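Local structure of 5-Carboxyvanillate Decarboxylase (Novosphingobium aromaticivorans, 4QRN) at residues E48-Y53 with S68-Y73; Y53-R58 with L122-T127; L109-P114 with M150-P155. The protein probably removes a carboxylate group from 5-carboxyvanillate as a metal-dependent decarboxylase of the amidohydrolase superfamily, here holding manganese and a nitro-substituted substrate analogue. All coordinates share one frame; numbering follows the deposited sequence.

Contact 1 of 3, residues E48-Y53 with S68-Y73; sequences EIIDVY and SLWGFY. With 1DF (4-hydroxy-3-methoxy-5-nitrobenzoic acid), chain F.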
loop_
_atom_site.group_PDB
_atom_site.type_symbol
_atom_site.label_atom_id
_atom_site.label_comp_id
_atom_site.label_asym_id
_atom_site.label_seq_id
_atom_site.Cartn_x
_atom_site.Cartn_y
_atom_site.Cartn_z
ATOM N N GLU A 48 -27.097 5.818 18.210
ATOM C CA GLU A 48 -27.092 7.275 18.223
ATOM C C GLU A 48 -25.916 7.853 17.436
ATOM O O GLU A 48 -26.070 8.913 16.819
ATOM C CB GLU A 48 -27.138 7.842 19.642
ATOM C CG GLU A 48 -25.980 7.472 20.500
ATOM C CD GLU A 48 -26.131 7.941 21.936
ATOM O OE1 GLU A 48 -27.220 8.449 22.314
ATOM O OE2 GLU A 48 -25.152 7.781 22.702
ATOM N N ILE A 49 -24.770 7.163 17.389
ATOM C CA ILE A 49 -23.658 7.670 16.594
ATOM C C ILE A 49 -23.936 7.453 15.102
ATOM O O ILE A 49 -23.682 8.338 14.303
ATOM C CB ILE A 49 -22.314 7.082 17.061
ATOM C CG1 ILE A 49 -21.942 7.707 18.419
ATOM C CG2 ILE A 49 -21.197 7.368 16.024
ATOM C CD1 ILE A 49 -20.759 7.067 19.096
ATOM N N ILE A 50 -24.471 6.294 14.716
ATOM C CA ILE A 50 -24.851 6.108 13.313
ATOM C C ILE A 50 -25.877 7.177 12.893
ATOM O O ILE A 50 -25.809 7.698 11.783
ATOM C CB ILE A 50 -25.363 4.671 13.010
ATOM C CG1 ILE A 50 -24.345 3.595 13.455
ATOM C CG2 ILE A 50 -25.682 4.508 11.515
ATOM C CD1 ILE A 50 -22.935 3.781 12.911
ATOM N N ASP A 51 -26.810 7.515 13.786
ATOM C CA ASP A 51 -27.775 8.566 13.466
ATOM C C ASP A 51 -27.088 9.917 13.247
ATOM O O ASP A 51 -27.531 10.699 12.408
ATOM C CB ASP A 51 -28.808 8.697 14.581
ATOM C CG ASP A 51 -29.798 7.560 14.607
ATOM O OD1 ASP A 51 -29.858 6.777 13.639
ATOM O OD2 ASP A 51 -30.516 7.460 15.621
ATOM N N VAL A 52 -26.004 10.206 13.978
ATOM C CA VAL A 52 -25.248 11.432 13.703
ATOM C C VAL A 52 -24.621 11.368 12.310
ATOM O O VAL A 52 -24.659 12.371 11.575
ATOM C CB VAL A 52 -24.149 11.705 14.752
ATOM C CG1 VAL A 52 -23.276 12.891 14.323
ATOM C CG2 VAL A 52 -24.787 11.955 16.113
ATOM N N TYR A 53 -24.077 10.218 11.913
ATOM C CA TYR A 53 -23.546 10.130 10.559
ATOM C C TYR A 53 -24.629 10.426 9.534
ATOM O O TYR A 53 -24.406 11.147 8.559
ATOM C CB TYR A 53 -22.993 8.738 10.291
ATOM C CG TYR A 53 -21.849 8.272 11.184
ATOM C CD1 TYR A 53 -21.071 9.165 11.943
ATOM C CD2 TYR A 53 -21.558 6.925 11.257
ATOM C CE1 TYR A 53 -20.025 8.712 12.736
ATOM C CE2 TYR A 53 -20.515 6.456 12.033
ATOM C CZ TYR A 53 -19.762 7.341 12.764
ATOM O OH TYR A 53 -18.732 6.835 13.525
ATOM N N SER A 68 -19.544 7.836 1.599
ATOM C CA SER A 68 -19.308 6.548 0.945
ATOM C C SER A 68 -19.504 5.373 1.899
ATOM O O SER A 68 -20.221 4.430 1.595
ATOM C CB SER A 68 -17.902 6.545 0.391
ATOM O OG SER A 68 -17.627 5.294 -0.204
ATOM N N LEU A 69 -18.855 5.421 3.051
ATOM C CA LEU A 69 -18.821 4.281 3.957
ATOM C C LEU A 69 -20.143 4.110 4.706
ATOM O O LEU A 69 -20.722 3.014 4.717
ATOM C CB LEU A 69 -17.677 4.493 4.966
ATOM C CG LEU A 69 -17.444 3.400 6.003
ATOM C CD1 LEU A 69 -17.010 2.115 5.323
ATOM C CD2 LEU A 69 -16.406 3.865 7.009
ATOM N N TRP A 70 -20.607 5.191 5.336
ATOM C CA TRP A 70 -21.787 5.109 6.183
ATOM C C TRP A 70 -23.078 5.336 5.402
ATOM O O TRP A 70 -24.107 4.816 5.790
ATOM C CB TRP A 70 -21.634 5.986 7.451
ATOM C CG TRP A 70 -20.732 5.225 8.382
ATOM C CD1 TRP A 70 -19.411 5.452 8.654
ATOM C CD2 TRP A 70 -21.069 4.001 9.019
ATOM N NE1 TRP A 70 -18.905 4.445 9.452
ATOM C CE2 TRP A 70 -19.907 3.541 9.680
ATOM C CE3 TRP A 70 -22.240 3.237 9.090
ATOM C CZ2 TRP A 70 -19.875 2.355 10.377
ATOM C CZ3 TRP A 70 -22.201 2.057 9.818
ATOM C CH2 TRP A 70 -21.029 1.644 10.446
ATOM N N GLY A 71 -23.031 6.047 4.276
ATOM C CA GLY A 71 -24.168 6.012 3.367
ATOM C C GLY A 71 -24.438 4.566 2.957
ATOM O O GLY A 71 -25.582 4.099 2.875
ATOM N N PHE A 72 -23.370 3.812 2.720
ATOM C CA PHE A 72 -23.510 2.393 2.368
ATOM C C PHE A 72 -24.031 1.558 3.540
ATOM O O PHE A 72 -25.099 0.948 3.443
ATOM C CB PHE A 72 -22.182 1.819 1.833
ATOM C CG PHE A 72 -22.249 0.350 1.482
ATOM C CD1 PHE A 72 -22.955 -0.069 0.357
ATOM C CD2 PHE A 72 -21.635 -0.612 2.278
ATOM C CE1 PHE A 72 -23.016 -1.425 0.028
ATOM C CE2 PHE A 72 -21.704 -1.960 1.959
ATOM C CZ PHE A 72 -22.400 -2.366 0.830
ATOM N N TYR A 73 -23.322 1.518 4.662
ATOM C CA TYR A 73 -23.756 0.587 5.700
ATOM C C TYR A 73 -25.085 0.966 6.317
ATOM O O TYR A 73 -25.859 0.079 6.687
ATOM C CB TYR A 73 -22.677 0.369 6.791
ATOM C CG TYR A 73 -21.552 -0.469 6.251
ATOM C CD1 TYR A 73 -21.778 -1.791 5.868
ATOM C CD2 TYR A 73 -20.286 0.059 6.077
ATOM C CE1 TYR A 73 -20.766 -2.543 5.301
ATOM C CE2 TYR A 73 -19.275 -0.694 5.513
ATOM C CZ TYR A 73 -19.519 -1.980 5.125
ATOM O OH TYR A 73 -18.533 -2.726 4.536
HETATM C C1 1DF F . -14.921 -2.467 6.816
HETATM C CO1 1DF F . -13.806 -3.189 7.136
HETATM C CO2 1DF F . -15.353 -1.444 7.690
HETATM C CM1 1DF F . -13.210 -2.908 8.411
HETATM C CM2 1DF F . -14.831 -1.312 8.960
HETATM O OM 1DF F . -15.245 -0.373 9.862
HETATM C CZ 1DF F . -13.809 -2.139 9.405
HETATM C CC 1DF F . -15.652 -2.670 5.541
HETATM C CV 1DF F . -16.091 0.669 9.375
HETATM O O1 1DF F . -15.625 -3.857 5.010
HETATM O O2 1DF F . -16.269 -1.717 5.052
HETATM O O3 1DF F . -13.412 -2.157 10.643
HETATM N N 1DF F . -11.768 -3.317 8.520
HETATM O O11 1DF F . -11.092 -3.035 9.469
HETATM O O22 1DF F . -11.237 -3.834 7.498
#
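Ile50 and Tyr53 meet Trp70 in a buried helix-helix contact beside the ligand pocket of this amidohydrolase-fold enzyme, where residues 48-53 of helix 47-59 touch 68-73 of helix 64-75 through side chains, with no hydrogen bond between them. The indole carries one whole side of it. In the conformer described here, Ile50 CD1 lies over the six-membered ring in a CH-pi contact, 3.8 Å from its centroid and 19° off the normal, while CD2 of Tyr53 comes over the five-membered ring on the same face of the indole. The two aromatic planes are inclined at 42°, neither stacked nor edge-to-face, and CD2 and CE2 of Tyr53 do the touching: CD2 comes to 3.4 Å from Trp70 CG. With CG anti to the carbonyl carbon (chi1 -77°), Trp70 projects its indole at helix 47-59. The polar ends of the two aromatic residues are tied to the loop that follows strand 106-111, Trp70 NE1 giving its hydrogen to Ser113 O and Tyr53 OH bonding to Gly115 O, so the indole is fixed by a hydrogen bond at its rim as well as by contact over its face. One turn further on, Tyr73 begins its side chain toward helix 47-59 but carries its hydroxyl away to the bound nitrobenzoate. Arg80 also bonds that hydroxyl, and Leu69 CD1 lies 3.9 Å from ligand O2. The carboxylate oxygen meets the phenol near its ring plane, Tyr73 OH donating to 1DF O2 over 2.5 Å.

Contact 2 of 3, residues Y53-R58 with L122-T127; sequences YLRMIR and LDEART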
loop_
_atom_site.group_PDB
_atom_site.type_symbol
_atom_site.label_atom_id
_atom_site.label_comp_id
_atom_site.label_asym_id
_atom_site.label_seq_id
_atom_site.Cartn_x
_atom_site.Cartn_y
_atom_site.Cartn_z
ATOM N N TYR A 53 -24.077 10.218 11.913
ATOM C CA TYR A 53 -23.546 10.130 10.559
ATOM C C TYR A 53 -24.629 10.426 9.534
ATOM O O TYR A 53 -24.406 11.147 8.559
ATOM C CB TYR A 53 -22.993 8.738 10.291
ATOM C CG TYR A 53 -21.849 8.272 11.184
ATOM C CD1 TYR A 53 -21.071 9.165 11.943
ATOM C CD2 TYR A 53 -21.558 6.925 11.257
ATOM C CE1 TYR A 53 -20.025 8.712 12.736
ATOM C CE2 TYR A 53 -20.515 6.456 12.033
ATOM C CZ TYR A 53 -19.762 7.341 12.764
ATOM O OH TYR A 53 -18.732 6.835 13.525
ATOM N N LEU A 54 -25.820 9.863 9.728
ATOM C CA LEU A 54 -26.911 10.120 8.790
ATOM C C LEU A 54 -27.287 11.606 8.764
ATOM O O LEU A 54 -27.563 12.166 7.704
ATOM C CB LEU A 54 -28.127 9.255 9.134
ATOM C CG LEU A 54 -27.961 7.763 8.808
ATOM C CD1 LEU A 54 -29.098 6.944 9.411
ATOM C CD2 LEU A 54 -27.861 7.497 7.303
ATOM N N ARG A 55 -27.290 12.242 9.926
ATOM C CA ARG A 55 -27.567 13.674 10.002
ATOM C C ARG A 55 -26.535 14.472 9.210
ATOM O O ARG A 55 -26.891 15.413 8.486
ATOM C CB ARG A 55 -27.574 14.107 11.471
ATOM C CG ARG A 55 -27.996 15.547 11.698
ATOM C CD ARG A 55 -27.738 15.933 13.139
ATOM N NE ARG A 55 -26.333 16.257 13.365
ATOM C CZ ARG A 55 -25.685 16.052 14.506
ATOM N NH1 ARG A 55 -26.265 15.438 15.527
ATOM N NH2 ARG A 55 -24.424 16.435 14.630
ATOM N N MET A 56 -25.258 14.112 9.347
ATOM C CA MET A 56 -24.183 14.814 8.654
ATOM C C MET A 56 -24.260 14.590 7.154
ATOM O O MET A 56 -23.967 15.498 6.360
ATOM C CB MET A 56 -22.824 14.321 9.179
ATOM C CG MET A 56 -22.587 14.746 10.618
ATOM S SD MET A 56 -21.028 14.125 11.307
ATOM C CE MET A 56 -19.809 14.882 10.243
ATOM N N ILE A 57 -24.671 13.395 6.745
ATOM C CA ILE A 57 -24.865 13.136 5.327
ATOM C C ILE A 57 -26.016 14.004 4.794
ATOM O O ILE A 57 -25.895 14.651 3.743
ATOM C CB ILE A 57 -25.080 11.644 5.061
ATOM C CG1 ILE A 57 -23.788 10.871 5.395
ATOM C CG2 ILE A 57 -25.508 11.404 3.607
ATOM C CD1 ILE A 57 -23.990 9.365 5.472
ATOM N N ARG A 58 -27.119 14.053 5.542
ATOM C CA ARG A 58 -28.291 14.821 5.120
ATOM C C ARG A 58 -27.988 16.311 5.045
ATOM O O ARG A 58 -28.484 17.003 4.145
ATOM C CB ARG A 58 -29.450 14.618 6.095
ATOM C CG ARG A 58 -30.147 13.278 6.031
ATOM C CD ARG A 58 -31.511 13.339 6.734
ATOM N NE ARG A 58 -31.443 13.967 8.059
ATOM C CZ ARG A 58 -31.227 13.320 9.206
ATOM N NH1 ARG A 58 -31.046 12.001 9.228
ATOM N NH2 ARG A 58 -31.193 14.003 10.344
ATOM N N LEU A 122 -17.609 19.784 19.459
ATOM C CA LEU A 122 -16.739 19.105 20.422
ATOM C C LEU A 122 -17.520 18.566 21.604
ATOM O O LEU A 122 -17.212 17.490 22.098
ATOM C CB LEU A 122 -15.599 20.026 20.884
ATOM C CG LEU A 122 -14.333 19.965 20.004
ATOM C CD1 LEU A 122 -14.647 20.212 18.535
ATOM C CD2 LEU A 122 -13.269 20.942 20.496
ATOM N N ASP A 123 -18.518 19.301 22.070
ATOM C CA ASP A 123 -19.352 18.815 23.165
ATOM C C ASP A 123 -20.052 17.525 22.768
ATOM O O ASP A 123 -20.123 16.570 23.550
ATOM C CB ASP A 123 -20.424 19.852 23.542
ATOM C CG ASP A 123 -19.888 20.994 24.393
ATOM O OD1 ASP A 123 -18.857 20.827 25.077
ATOM O OD2 ASP A 123 -20.524 22.070 24.384
ATOM N N GLU A 124 -20.594 17.511 21.555
ATOM C CA GLU A 124 -21.292 16.328 21.069
ATOM C C GLU A 124 -20.318 15.160 20.961
ATOM O O GLU A 124 -20.646 14.037 21.363
ATOM C CB GLU A 124 -21.961 16.588 19.713
ATOM C CG GLU A 124 -22.859 15.444 19.296
ATOM C CD GLU A 124 -23.580 15.681 17.993
ATOM O OE1 GLU A 124 -23.021 16.351 17.101
ATOM O OE2 GLU A 124 -24.719 15.191 17.867
ATOM N N ALA A 125 -19.118 15.413 20.434
ATOM C CA ALA A 125 -18.137 14.344 20.300
ATOM C C ALA A 125 -17.762 13.759 21.661
ATOM O O ALA A 125 -17.752 12.529 21.834
ATOM C CB ALA A 125 -16.916 14.839 19.566
ATOM N N ARG A 126 -17.456 14.620 22.631
ATOM C CA ARG A 126 -17.110 14.140 23.959
ATOM C C ARG A 126 -18.274 13.385 24.595
ATOM O O ARG A 126 -18.081 12.338 25.230
ATOM C CB ARG A 126 -16.682 15.295 24.851
ATOM C CG ARG A 126 -15.372 15.955 24.407
ATOM C CD ARG A 126 -14.932 17.037 25.363
ATOM N NE ARG A 126 -15.867 18.150 25.370
ATOM C CZ ARG A 126 -15.626 19.369 24.890
ATOM N NH1 ARG A 126 -14.462 19.675 24.324
ATOM N NH2 ARG A 126 -16.571 20.285 24.967
ATOM N N THR A 127 -19.487 13.904 24.446
ATOM C CA THR A 127 -20.637 13.283 25.063
ATOM C C THR A 127 -20.916 11.905 24.480
ATOM O O THR A 127 -21.156 10.941 25.204
ATOM C CB THR A 127 -21.855 14.191 24.898
ATOM O OG1 THR A 127 -21.627 15.407 25.625
ATOM C CG2 THR A 127 -23.126 13.548 25.433
#
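Arg55 and Glu124 join helix 47-59 to the first turns of helix 122-142 by an end-on, two-nitrogen salt bridge at the surface of the amidohydrolase fold. The tight part is confined to their flat ends. NH1 of Arg55 donates to Glu124 OE2 and NH2 of Arg55 to Glu124 OE1, each over 2.8 Å and each nearly straight, at 173° and 169°. Both oxygens use their syn lone pairs, and the guanidinium and carboxylate planes differ by only 6°, so the paired bonds hold the two groups flat and resist rotation of either. The side chains arrive from opposite directions: Glu124 reaches out extended, its CG anti to the backbone N, whereas the arginine chain bends at chi3 to present its edge. A methionine at Arg55 would probably leave the Glu124 carboxylate without its charged mate and freer to turn. Within 53-58 and 122-127 no other side chains meet, though Val52, just before, packs on Glu124. Leu122, Asp123 and Thr127 are exposed on the solvent side, as is Arg58, and the helix looks after its own polar groups there: Asp123 O takes Thr127 N and, from the opposite face of its carbonyl plane, Thr127 OG1 at 2.8 Å.

Contact 3 of 3, residues L109-P114 with M150-P155; sequences LALTSP and MGTVAP. With 1DF (4-hydroxy-3-methoxy-5-nitrobenzoic acid), chain F.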
loop_
_atom_site.group_PDB
_atom_site.type_symbol
_atom_site.label_atom_id
_atom_site.label_comp_id
_atom_site.label_asym_id
_atom_site.label_seq_id
_atom_site.Cartn_x
_atom_site.Cartn_y
_atom_site.Cartn_z
ATOM N N LEU A 109 -13.050 -5.393 21.635
ATOM C CA LEU A 109 -14.097 -4.608 20.989
ATOM C C LEU A 109 -13.761 -3.131 20.965
ATOM O O LEU A 109 -13.274 -2.568 21.957
ATOM C CB LEU A 109 -15.393 -4.744 21.782
ATOM C CG LEU A 109 -15.943 -6.155 21.853
ATOM C CD1 LEU A 109 -16.995 -6.257 22.961
ATOM C CD2 LEU A 109 -16.551 -6.569 20.545
ATOM N N ALA A 110 -14.081 -2.497 19.845
ATOM C CA ALA A 110 -13.913 -1.041 19.707
ATOM C C ALA A 110 -15.013 -0.455 18.841
ATOM O O ALA A 110 -15.472 -1.060 17.865
ATOM C CB ALA A 110 -12.544 -0.720 19.104
ATOM N N LEU A 111 -15.378 0.770 19.159
ATOM C CA LEU A 111 -16.381 1.504 18.401
ATOM C C LEU A 111 -15.922 1.634 16.953
ATOM O O LEU A 111 -14.794 2.035 16.666
ATOM C CB LEU A 111 -16.597 2.879 19.013
ATOM C CG LEU A 111 -17.659 3.732 18.318
ATOM C CD1 LEU A 111 -19.042 3.159 18.532
ATOM C CD2 LEU A 111 -17.581 5.181 18.783
ATOM N N THR A 112 -16.819 1.325 16.026
ATOM C CA THR A 112 -16.443 1.204 14.639
ATOM C C THR A 112 -16.058 2.540 14.020
ATOM O O THR A 112 -16.583 3.617 14.358
ATOM C CB THR A 112 -17.569 0.496 13.872
ATOM O OG1 THR A 112 -17.108 0.118 12.579
ATOM C CG2 THR A 112 -18.801 1.352 13.707
ATOM N N SER A 113 -15.121 2.459 13.081
ATOM C CA SER A 113 -14.599 3.639 12.416
ATOM C C SER A 113 -15.704 4.390 11.674
ATOM O O SER A 113 -16.527 3.773 11.005
ATOM C CB SER A 113 -13.527 3.183 11.443
ATOM O OG SER A 113 -12.994 4.280 10.742
ATOM N N PRO A 114 -15.699 5.736 11.723
ATOM C CA PRO A 114 -14.659 6.629 12.252
ATOM C C PRO A 114 -14.897 7.101 13.685
ATOM O O PRO A 114 -14.291 8.089 14.118
ATOM C CB PRO A 114 -14.742 7.818 11.291
ATOM C CG PRO A 114 -16.220 7.931 11.036
ATOM C CD PRO A 114 -16.655 6.486 10.877
ATOM N N MET A 150 -11.599 -1.684 24.219
ATOM C CA MET A 150 -10.692 -0.593 23.863
ATOM C C MET A 150 -11.543 0.677 23.848
ATOM O O MET A 150 -12.632 0.692 23.283
ATOM C CB MET A 150 -10.069 -0.825 22.481
ATOM C CG MET A 150 -9.182 -2.066 22.420
ATOM S SD MET A 150 -7.599 -1.890 23.256
ATOM C CE MET A 150 -6.599 -1.215 21.925
ATOM N N GLY A 151 -11.044 1.744 24.454
ATOM C CA GLY A 151 -11.794 2.984 24.466
ATOM C C GLY A 151 -11.755 3.724 23.145
ATOM O O GLY A 151 -10.831 3.557 22.330
ATOM N N THR A 152 -12.762 4.583 22.971
ATOM C CA THR A 152 -12.823 5.530 21.864
ATOM C C THR A 152 -12.600 6.937 22.401
ATOM O O THR A 152 -12.994 7.237 23.541
ATOM C CB THR A 152 -14.186 5.401 21.103
ATOM O OG1 THR A 152 -14.039 5.789 19.739
ATOM C CG2 THR A 152 -15.311 6.215 21.724
ATOM N N VAL A 153 -11.952 7.781 21.610
ATOM C CA VAL A 153 -11.645 9.130 22.057
ATOM C C VAL A 153 -12.033 10.150 20.975
ATOM O O VAL A 153 -12.618 9.812 19.950
ATOM C CB VAL A 153 -10.164 9.279 22.535
ATOM C CG1 VAL A 153 -9.884 8.345 23.715
ATOM C CG2 VAL A 153 -9.161 9.051 21.398
ATOM N N ALA A 154 -11.728 11.419 21.256
ATOM C CA ALA A 154 -12.092 12.530 20.387
ATOM C C ALA A 154 -10.854 13.388 20.215
ATOM O O ALA A 154 -10.672 14.361 20.932
ATOM C CB ALA A 154 -13.259 13.333 20.996
ATOM N N PRO A 155 -9.961 13.026 19.279
ATOM C CA PRO A 155 -8.667 13.712 19.176
ATOM C C PRO A 155 -8.800 15.174 18.825
ATOM O O PRO A 155 -7.832 15.915 18.989
ATOM C CB PRO A 155 -7.930 12.920 18.094
ATOM C CG PRO A 155 -8.564 11.553 18.153
ATOM C CD PRO A 155 -10.018 11.859 18.372
HETATM C C1 1DF F . -14.921 -2.467 6.816
HETATM C CO1 1DF F . -13.806 -3.189 7.136
HETATM C CO2 1DF F . -15.353 -1.444 7.690
HETATM C CM1 1DF F . -13.210 -2.908 8.411
HETATM C CM2 1DF F . -14.831 -1.312 8.960
HETATM O OM 1DF F . -15.245 -0.373 9.862
HETATM C CZ 1DF F . -13.809 -2.139 9.405
HETATM C CC 1DF F . -15.652 -2.670 5.541
HETATM C CV 1DF F . -16.091 0.669 9.375
HETATM O O1 1DF F . -15.625 -3.857 5.010
HETATM O O2 1DF F . -16.269 -1.717 5.052
HETATM O O3 1DF F . -13.412 -2.157 10.643
HETATM N N 1DF F . -11.768 -3.317 8.520
HETATM O O11 1DF F . -11.092 -3.035 9.469
HETATM O O22 1DF F . -11.237 -3.834 7.498
HETATM O O HOH W 1 -14.538 1.745 21.697
HETATM O O HOH W 2 -13.173 3.850 17.965
#
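The wall of the ligand pocket formed by the end of strand 106-111 is backed here by the chain leaving strand 147-149, as Leu109, Ala110 and Leu111 meet Met150 and Thr152 at the end of the parallel sheet of the amidohydrolase fold. Direct pairing closes with one hydrogen bond, Met150 N to Leu109 O at 3.0 Å, the amide nitrogen approaching nearly in line with the carbonyl. From there the chains part, and two waters fill in. The first accepts from Leu111 N and donates to Met150 O; the second donates to Leu111 O and lies 2.8 Å from Thr152 OG1, so buried backbone groups find partners although the two chains no longer bond directly. Apolar contact is made by Ala110 CB, which faces Met150 CB at 4.2 Å. Leu111 CD2 lies against the Thr152 side chain, OG1 at 3.7 Å and CG2 next to it; Leu111 reaches them with CG anti to its amide nitrogen (chi1 -179°). The other direction belongs to the ligand: Thr112 points away from 150-155, and its OG1, bonded to Tyr339 OH, lies 3.3 Å from 1DF OM, while Ser113 O approaches the methoxy carbon CV at 3.5 Å. A cis peptide bond then leads into Pro114. Strand 38-44 pairs with Ala110 and Thr112, Gly151 bonds to Gly176 just before strand 177-179, and Leu111 and Pro114 touch Ile49 and Tyr53 of helix 47-59.

How the contacts relate
Contacts 1 and 3 are buried and both reach the bound nitrobenzoate, whereas contact 2 lies at the surface, away from the metal and the ligand pocket. Helix 47-59 serves contacts 1 and 2: Tyr53 belongs to both ranges but works in the first, and Val52 CG2 packs on Glu124 OE2 between them. Chemistry follows place. An indole face, a tyrosine ring and an isoleucine methyl make contact 1, paired charges span contact 2, and backbone groups with two bridging waters hold contact 3. Contacts 1 and 3 adjoin where the Trp70 indole bonds Ser113 and packs on Thr112; contacts 2 and 3 approach through Ala125 and Ala154, beside helix 122-142, which follows strand 106-111.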